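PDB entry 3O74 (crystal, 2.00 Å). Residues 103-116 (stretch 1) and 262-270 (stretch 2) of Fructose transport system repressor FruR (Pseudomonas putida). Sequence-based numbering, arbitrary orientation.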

ATOM      1  N   ASP B 103      16.614  -2.444 -12.738  1.00 31.42           N
ATOM      2  CA  ASP B 103      18.062  -2.621 -12.848  1.00 34.31           C
ATOM      3  C   ASP B 103      18.715  -2.389 -11.489  1.00 34.79           C
ATOM      4  O   ASP B 103      19.365  -1.367 -11.269  1.00 32.96           O
ATOM      5  CB  ASP B 103      18.634  -1.661 -13.889  1.00 40.99           C
ATOM      6  CG  ASP B 103      20.113  -1.884 -14.145  1.00 53.13           C
ATOM      7  OD1 ASP B 103      20.704  -2.798 -13.527  1.00 58.22           O
ATOM      8  OD2 ASP B 103      20.687  -1.141 -14.967  1.00 59.08           O
ATOM      9  N   ASP B 104      18.545  -3.357 -10.591  1.00 29.99           N
ATOM     10  CA  ASP B 104      18.884  -3.189  -9.179  1.00 23.34           C
ATOM     11  C   ASP B 104      20.372  -3.074  -8.873  1.00 28.69           C
ATOM     12  O   ASP B 104      20.772  -2.288  -8.018  1.00 30.62           O
ATOM     13  CB  ASP B 104      18.273  -4.318  -8.351  1.00 24.43           C
ATOM     14  CG  ASP B 104      16.773  -4.185  -8.206  1.00 31.79           C
ATOM     15  OD1 ASP B 104      16.243  -3.082  -8.462  1.00 30.65           O
ATOM     16  OD2 ASP B 104      16.127  -5.184  -7.832  1.00 37.88           O
ATOM     17  N   ARG B 105      21.191  -3.859  -9.560  1.00 25.44           N
ATOM     18  CA  ARG B 105      22.616  -3.862  -9.267  1.00 31.10           C
ATOM     19  C   ARG B 105      23.224  -2.482  -9.496  1.00 33.62           C
ATOM     20  O   ARG B 105      23.936  -1.960  -8.641  1.00 31.70           O
ATOM     21  CB  ARG B 105      23.338  -4.908 -10.114  1.00 30.85           C
ATOM     22  CG  ARG B 105      24.805  -5.046  -9.782  1.00 40.72           C
ATOM     23  CD  ARG B 105      25.455  -6.181 -10.566  1.00 47.36           C
ATOM     24  NE  ARG B 105      26.008  -7.199  -9.682  1.00 51.35           N
ATOM     25  CZ  ARG B 105      27.247  -7.183  -9.211  1.00 53.30           C
ATOM     26  NH1 ARG B 105      28.078  -6.199  -9.549  1.00 49.26           N
ATOM     27  NH2 ARG B 105      27.651  -8.158  -8.403  1.00 56.52           N
ATOM     28  N   ASP B 106      22.932  -1.893 -10.650  1.00 38.08           N
ATOM     29  CA  ASP B 106      23.446  -0.569 -10.976  1.00 42.75           C
ATOM     30  C   ASP B 106      22.846   0.508 -10.075  1.00 39.61           C
ATOM     31  O   ASP B 106      23.509   1.488  -9.737  1.00 41.45           O
ATOM     32  CB  ASP B 106      23.179  -0.229 -12.442  1.00 51.53           C
ATOM     33  CG  ASP B 106      23.812   1.087 -12.858  1.00 60.44           C
ATOM     34  OD1 ASP B 106      25.059   1.162 -12.886  1.00 64.50           O
ATOM     35  OD2 ASP B 106      23.067   2.046 -13.155  1.00 61.17           O
ATOM     36  N   ALA B 107      21.586   0.324  -9.695  1.00 33.00           N
ATOM     37  CA  ALA B 107      20.917   1.266  -8.810  1.00 31.59           C
ATOM     38  C   ALA B 107      21.611   1.266  -7.455  1.00 32.70           C
ATOM     39  O   ALA B 107      21.808   2.316  -6.842  1.00 34.08           O
ATOM     40  CB  ALA B 107      19.457   0.899  -8.657  1.00 32.63           C
ATOM     41  N   SER B 108      21.982   0.074  -7.001  1.00 29.44           N
ATOM     42  CA  SER B 108      22.646  -0.103  -5.720  1.00 30.08           C
ATOM     43  C   SER B 108      24.057   0.478  -5.741  1.00 34.05           C
ATOM     44  O   SER B 108      24.528   1.049  -4.752  1.00 28.72           O
ATOM     45  CB  SER B 108      22.693  -1.585  -5.361  1.00 28.41           C
ATOM     46  OG  SER B 108      23.165  -1.766  -4.044  1.00 35.10           O
ATOM     47  N   ARG B 109      24.737   0.334  -6.871  1.00 34.06           N
ATOM     48  CA  ARG B 109      26.088   0.857  -6.985  1.00 35.33           C
ATOM     49  C   ARG B 109      26.076   2.378  -6.874  1.00 38.46           C
ATOM     50  O   ARG B 109      26.866   2.960  -6.129  1.00 40.19           O
ATOM     51  CB  ARG B 109      26.735   0.427  -8.300  1.00 41.50           C
ATOM     52  CG  ARG B 109      28.247   0.299  -8.214  1.00 51.86           C
ATOM     53  CD  ARG B 109      28.931   0.629  -9.535  1.00 56.19           C
ATOM     54  NE  ARG B 109      28.937   2.065  -9.791  1.00 60.01           N
ATOM     55  CZ  ARG B 109      28.119   2.674 -10.640  1.00 58.20           C
ATOM     56  NH1 ARG B 109      27.234   1.969 -11.330  1.00 57.00           N
ATOM     57  NH2 ARG B 109      28.190   3.987 -10.805  1.00 58.65           N
ATOM     58  N   GLN B 110      25.174   3.017  -7.613  1.00 35.63           N
ATOM     59  CA  GLN B 110      25.046   4.467  -7.571  1.00 41.57           C
ATOM     60  C   GLN B 110      24.619   4.946  -6.188  1.00 44.17           C
ATOM     61  O   GLN B 110      25.104   5.967  -5.698  1.00 42.08           O
ATOM     62  CB  GLN B 110      24.018   4.946  -8.594  1.00 47.19           C
ATOM     63  CG  GLN B 110      24.433   4.805 -10.041  1.00 57.19           C
ATOM     64  CD  GLN B 110      23.530   5.599 -10.964  1.00 64.82           C
ATOM     65  OE1 GLN B 110      23.278   6.782 -10.732  1.00 67.43           O
ATOM     66  NE2 GLN B 110      23.035   4.952 -12.012  1.00 67.32           N
ATOM     67  N   LEU B 111      23.701   4.211  -5.571  1.00 38.34           N
ATOM     68  CA  LEU B 111      23.188   4.573  -4.257  1.00 35.82           C
ATOM     69  C   LEU B 111      24.321   4.614  -3.233  1.00 35.49           C
ATOM     70  O   LEU B 111      24.476   5.596  -2.509  1.00 37.65           O
ATOM     71  CB  LEU B 111      22.094   3.592  -3.822  1.00 34.46           C
ATOM     72  CG  LEU B 111      21.234   3.957  -2.612  1.00 38.30           C
ATOM     73  CD1 LEU B 111      20.619   5.341  -2.775  1.00 39.95           C
ATOM     74  CD2 LEU B 111      20.150   2.911  -2.407  1.00 32.41           C
ATOM     75  N   ALA B 112      25.121   3.553  -3.191  1.00 32.26           N
ATOM     76  CA  ALA B 112      26.232   3.474  -2.253  1.00 37.12           C
ATOM     77  C   ALA B 112      27.291   4.531  -2.558  1.00 43.32           C
ATOM     78  O   ALA B 112      27.819   5.178  -1.652  1.00 44.16           O
ATOM     79  CB  ALA B 112      26.843   2.084  -2.269  1.00 33.74           C
ATOM     80  N   ALA B 113      27.594   4.707  -3.839  1.00 44.20           N
ATOM     81  CA  ALA B 113      28.582   5.692  -4.262  1.00 44.73           C
ATOM     82  C   ALA B 113      28.175   7.104  -3.845  1.00 47.96           C
ATOM     83  O   ALA B 113      29.027   7.939  -3.541  1.00 47.08           O
ATOM     84  CB  ALA B 113      28.793   5.618  -5.762  1.00 44.52           C
ATOM     85  N   SER B 114      26.872   7.369  -3.827  1.00 50.37           N
ATOM     86  CA  SER B 114      26.381   8.692  -3.453  1.00 50.20           C
ATOM     87  C   SER B 114      26.643   8.998  -1.978  1.00 53.87           C
ATOM     88  O   SER B 114      26.760  10.161  -1.592  1.00 58.85           O
ATOM     89  CB  SER B 114      24.895   8.853  -3.794  1.00 46.42           C
ATOM     90  OG  SER B 114      24.060   8.221  -2.838  1.00 45.03           O
ATOM     91  N   LEU B 115      26.737   7.954  -1.158  1.00 50.30           N
ATOM     92  CA  LEU B 115      27.054   8.120   0.258  1.00 47.05           C
ATOM     93  C   LEU B 115      28.565   8.207   0.464  1.00 56.14           C
ATOM     94  O   LEU B 115      29.045   8.933   1.337  1.00 59.19           O
ATOM     95  CB  LEU B 115      26.491   6.960   1.081  1.00 39.16           C
ATOM     96  CG  LEU B 115      25.015   6.605   0.879  1.00 37.37           C
ATOM     97  CD1 LEU B 115      24.563   5.588   1.918  1.00 36.27           C
ATOM     98  CD2 LEU B 115      24.141   7.848   0.922  1.00 33.43           C
ATOM     99  N   LEU B 116      29.304   7.458  -0.349  1.00 58.23           N
ATOM    100  CA  LEU B 116      30.759   7.397  -0.259  1.00 62.08           C
ATOM    101  C   LEU B 116      31.422   8.756  -0.476  1.00 66.92           C
ATOM    102  O   LEU B 116      32.600   8.935  -0.165  1.00 67.39           O
ATOM    103  CB  LEU B 116      31.308   6.376  -1.261  1.00 60.89           C
ATOM    104  CG  LEU B 116      31.806   5.042  -0.702  1.00 62.18           C
ATOM    105  CD1 LEU B 116      31.381   4.854   0.745  1.00 64.10           C
ATOM    106  CD2 LEU B 116      31.325   3.882  -1.561  1.00 63.37           C
TER
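Stretch 2 262-270: GRTFKQRIS

Stretch 2 runs alongside the helix of stretch 1 in nearly the same direction. Its backbone is extended almost throughout, with a strand that includes residues 264-266; Arg268, at phi/psi -117/-12°, interrupts this conformation before Ile269 resumes it. The axes of helix and strand come within 10.2 Å of each other and cross at -21°, so the two segments run side by side. By nearest CA atoms, Gly262 pairs with Asp103, Arg263 with Ala107, and Ile269 with Ser114. At 10.2 Å the space between the axes must be filled by side chains. The CA-to-CB bonds of Arg263, Phe265 and Ile269 point toward the helix, and that of Gln267 sideways, whereas Thr264, Lys266 and Arg268 are out of reach, roughly the alternation expected of an extended chain.

The polar anchor lies at the start of the helix. The NE of Arg263 donates a hydrogen bond of 2.8 Å to OD1 of Asp104, and its NH2 adds a weak one of 3.2 Å to the same OD1; together they form a salt bridge. The carboxylate oxygen approaches the edge of the guanidinium, near its plane, where the N-H groups point. Asp104 is buried, so a charged partner is valuable there, and the long arginine side chain can bring its guanidinium to the acid while its aliphatic part packs on the helix: CD of Arg263 lies 3.7 Å from CB of Ala107, a small side chain that suits so close an approach.

A water links the backbones at this same end. It donates to O of Asp103 at 3.0 Å and accepts from N of Arg263 at 2.9 Å, joining the N-cap residue to the extended chain without direct backbone pairing. Nearby, CA of Gly262 sits 4.3 Å from CB of Asp103.

Farther along, packing takes over. Phe265 has the largest area covered by the helix, its broad ring spanning Gln110, Leu111 and Ser114. CE2 of Phe265 lies 4.1 Å from CD1 of Leu111, an apolar contact, and CD1 of the ring lies 4.0 Å from OE1 of Gln110. At the ring edge, OG of Ser114 comes within 3.7 Å of CZ of Phe265; this hydroxyl donates to O of Leu111 at 2.7 Å and is also hydrogen-bonded elsewhere in the structure. Beyond the ring, CD1 of Ile269 meets CD2 of Leu115 at 4.0 Å, two branched aliphatic side chains that extend the apolar contact toward the far end of the helix.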

ATOM      1  N   GLY B 262      15.301   0.846 -15.652  1.00 29.68           N
ATOM      2  CA  GLY B 262      16.090   1.674 -14.757  1.00 27.36           C
ATOM      3  C   GLY B 262      15.264   2.251 -13.620  1.00 25.92           C
ATOM      4  O   GLY B 262      14.073   2.525 -13.778  1.00 25.35           O
ATOM      5  N   ARG B 263      15.896   2.424 -12.465  1.00 24.66           N
ATOM      6  CA  ARG B 263      15.275   3.131 -11.354  1.00 32.06           C
ATOM      7  C   ARG B 263      15.580   4.624 -11.458  1.00 32.71           C
ATOM      8  O   ARG B 263      16.588   5.018 -12.039  1.00 33.49           O
ATOM      9  CB  ARG B 263      15.782   2.582 -10.019  1.00 32.01           C
ATOM     10  CG  ARG B 263      15.277   1.183  -9.689  1.00 32.91           C
ATOM     11  CD  ARG B 263      15.748   0.714  -8.317  1.00 34.77           C
ATOM     12  NE  ARG B 263      15.169  -0.583  -7.974  1.00 33.96           N
ATOM     13  CZ  ARG B 263      14.119  -0.746  -7.175  1.00 35.47           C
ATOM     14  NH1 ARG B 263      13.536   0.305  -6.617  1.00 34.73           N
ATOM     15  NH2 ARG B 263      13.656  -1.964  -6.925  1.00 35.02           N
ATOM     16  N   THR B 264      14.707   5.458 -10.901  1.00 33.26           N
ATOM     17  CA  THR B 264      14.959   6.894 -10.873  1.00 39.44           C
ATOM     18  C   THR B 264      15.647   7.284  -9.567  1.00 39.40           C
ATOM     19  O   THR B 264      15.284   6.799  -8.494  1.00 35.61           O
ATOM     20  CB  THR B 264      13.672   7.709 -11.072  1.00 44.73           C
ATOM     21  OG1 THR B 264      12.709   7.344 -10.076  1.00 49.30           O
ATOM     22  CG2 THR B 264      13.091   7.440 -12.454  1.00 45.79           C
ATOM     23  N   PHE B 265      16.656   8.143  -9.666  1.00 43.32           N
ATOM     24  CA  PHE B 265      17.422   8.553  -8.496  1.00 45.65           C
ATOM     25  C   PHE B 265      16.805   9.795  -7.857  1.00 46.85           C
ATOM     26  O   PHE B 265      16.683  10.842  -8.496  1.00 43.81           O
ATOM     27  CB  PHE B 265      18.880   8.819  -8.881  1.00 50.27           C
ATOM     28  CG  PHE B 265      19.849   8.714  -7.730  1.00 54.52           C
ATOM     29  CD1 PHE B 265      21.216   8.706  -7.960  1.00 56.98           C
ATOM     30  CD2 PHE B 265      19.396   8.617  -6.425  1.00 58.15           C
ATOM     31  CE1 PHE B 265      22.114   8.609  -6.911  1.00 57.85           C
ATOM     32  CE2 PHE B 265      20.290   8.520  -5.371  1.00 59.59           C
ATOM     33  CZ  PHE B 265      21.649   8.516  -5.616  1.00 57.62           C
ATOM     34  N   LYS B 266      16.400   9.665  -6.599  1.00 45.19           N
ATOM     35  CA  LYS B 266      15.886  10.793  -5.837  1.00 45.95           C
ATOM     36  C   LYS B 266      16.926  11.198  -4.805  1.00 51.82           C
ATOM     37  O   LYS B 266      17.035  10.577  -3.749  1.00 50.45           O
ATOM     38  CB  LYS B 266      14.580  10.428  -5.135  1.00 50.52           C
ATOM     39  CG  LYS B 266      14.066  11.522  -4.210  1.00 56.63           C
ATOM     40  CD  LYS B 266      13.571  12.731  -4.993  1.00 60.17           C
ATOM     41  CE  LYS B 266      13.535  13.976  -4.119  1.00 61.85           C
ATOM     42  NZ  LYS B 266      12.200  14.638  -4.107  1.00 63.53           N
ATOM     43  N   GLN B 267      17.701  12.231  -5.118  1.00 57.27           N
ATOM     44  CA  GLN B 267      18.740  12.699  -4.209  1.00 61.37           C
ATOM     45  C   GLN B 267      18.234  13.812  -3.316  1.00 60.74           C
ATOM     46  O   GLN B 267      17.733  14.832  -3.791  1.00 65.27           O
ATOM     47  CB  GLN B 267      19.981  13.161  -4.971  1.00 65.53           C
ATOM     48  CG  GLN B 267      20.912  12.032  -5.401  1.00 70.65           C
ATOM     49  CD  GLN B 267      22.204  12.546  -6.010  1.00 78.40           C
ATOM     50  OE1 GLN B 267      22.211  13.116  -7.105  1.00 81.41           O
ATOM     51  NE2 GLN B 267      23.307  12.352  -5.296  1.00 79.58           N
ATOM     52  N   ARG B 268      18.365  13.602  -2.014  1.00 55.35           N
ATOM     53  CA  ARG B 268      17.955  14.590  -1.035  1.00 49.64           C
ATOM     54  C   ARG B 268      19.167  15.049  -0.237  1.00 49.50           C
ATOM     55  O   ARG B 268      19.106  16.037   0.491  1.00 46.68           O
ATOM     56  CB  ARG B 268      16.883  14.003  -0.119  1.00 49.59           C
ATOM     57  CG  ARG B 268      15.660  13.527  -0.878  1.00 51.69           C
ATOM     58  CD  ARG B 268      14.728  12.736   0.011  1.00 54.13           C
ATOM     59  NE  ARG B 268      13.854  11.867  -0.772  1.00 58.64           N
ATOM     60  CZ  ARG B 268      12.540  12.021  -0.856  1.00 60.28           C
ATOM     61  NH1 ARG B 268      11.947  13.000  -0.193  1.00 65.49           N
ATOM     62  NH2 ARG B 268      11.815  11.191  -1.590  1.00 57.64           N
ATOM     63  N   ILE B 269      20.270  14.325  -0.386  1.00 50.34           N
ATOM     64  CA  ILE B 269      21.514  14.689   0.274  1.00 55.19           C
ATOM     65  C   ILE B 269      22.332  15.628  -0.607  1.00 65.44           C
ATOM     66  O   ILE B 269      22.760  15.252  -1.697  1.00 69.05           O
ATOM     67  CB  ILE B 269      22.352  13.448   0.627  1.00 49.81           C
ATOM     68  CG1 ILE B 269      21.561  12.514   1.548  1.00 43.17           C
ATOM     69  CG2 ILE B 269      23.666  13.860   1.273  1.00 48.74           C
ATOM     70  CD1 ILE B 269      22.325  11.276   1.970  1.00 44.66           C
ATOM     71  N   SER B 270      22.551  16.848  -0.123  1.00 73.10           N
ATOM     72  CA  SER B 270      23.259  17.863  -0.897  1.00 80.01           C
ATOM     73  C   SER B 270      24.678  17.425  -1.246  1.00 82.84           C
ATOM     74  O   SER B 270      25.413  16.923  -0.394  1.00 82.25           O
ATOM     75  CB  SER B 270      23.286  19.195  -0.143  1.00 82.73           C
ATOM     76  OG  SER B 270      24.052  19.099   1.045  1.00 85.05           O
TER
HETATM   77  O   HOH W   1      18.534   1.433 -12.032  1.00 46.38           O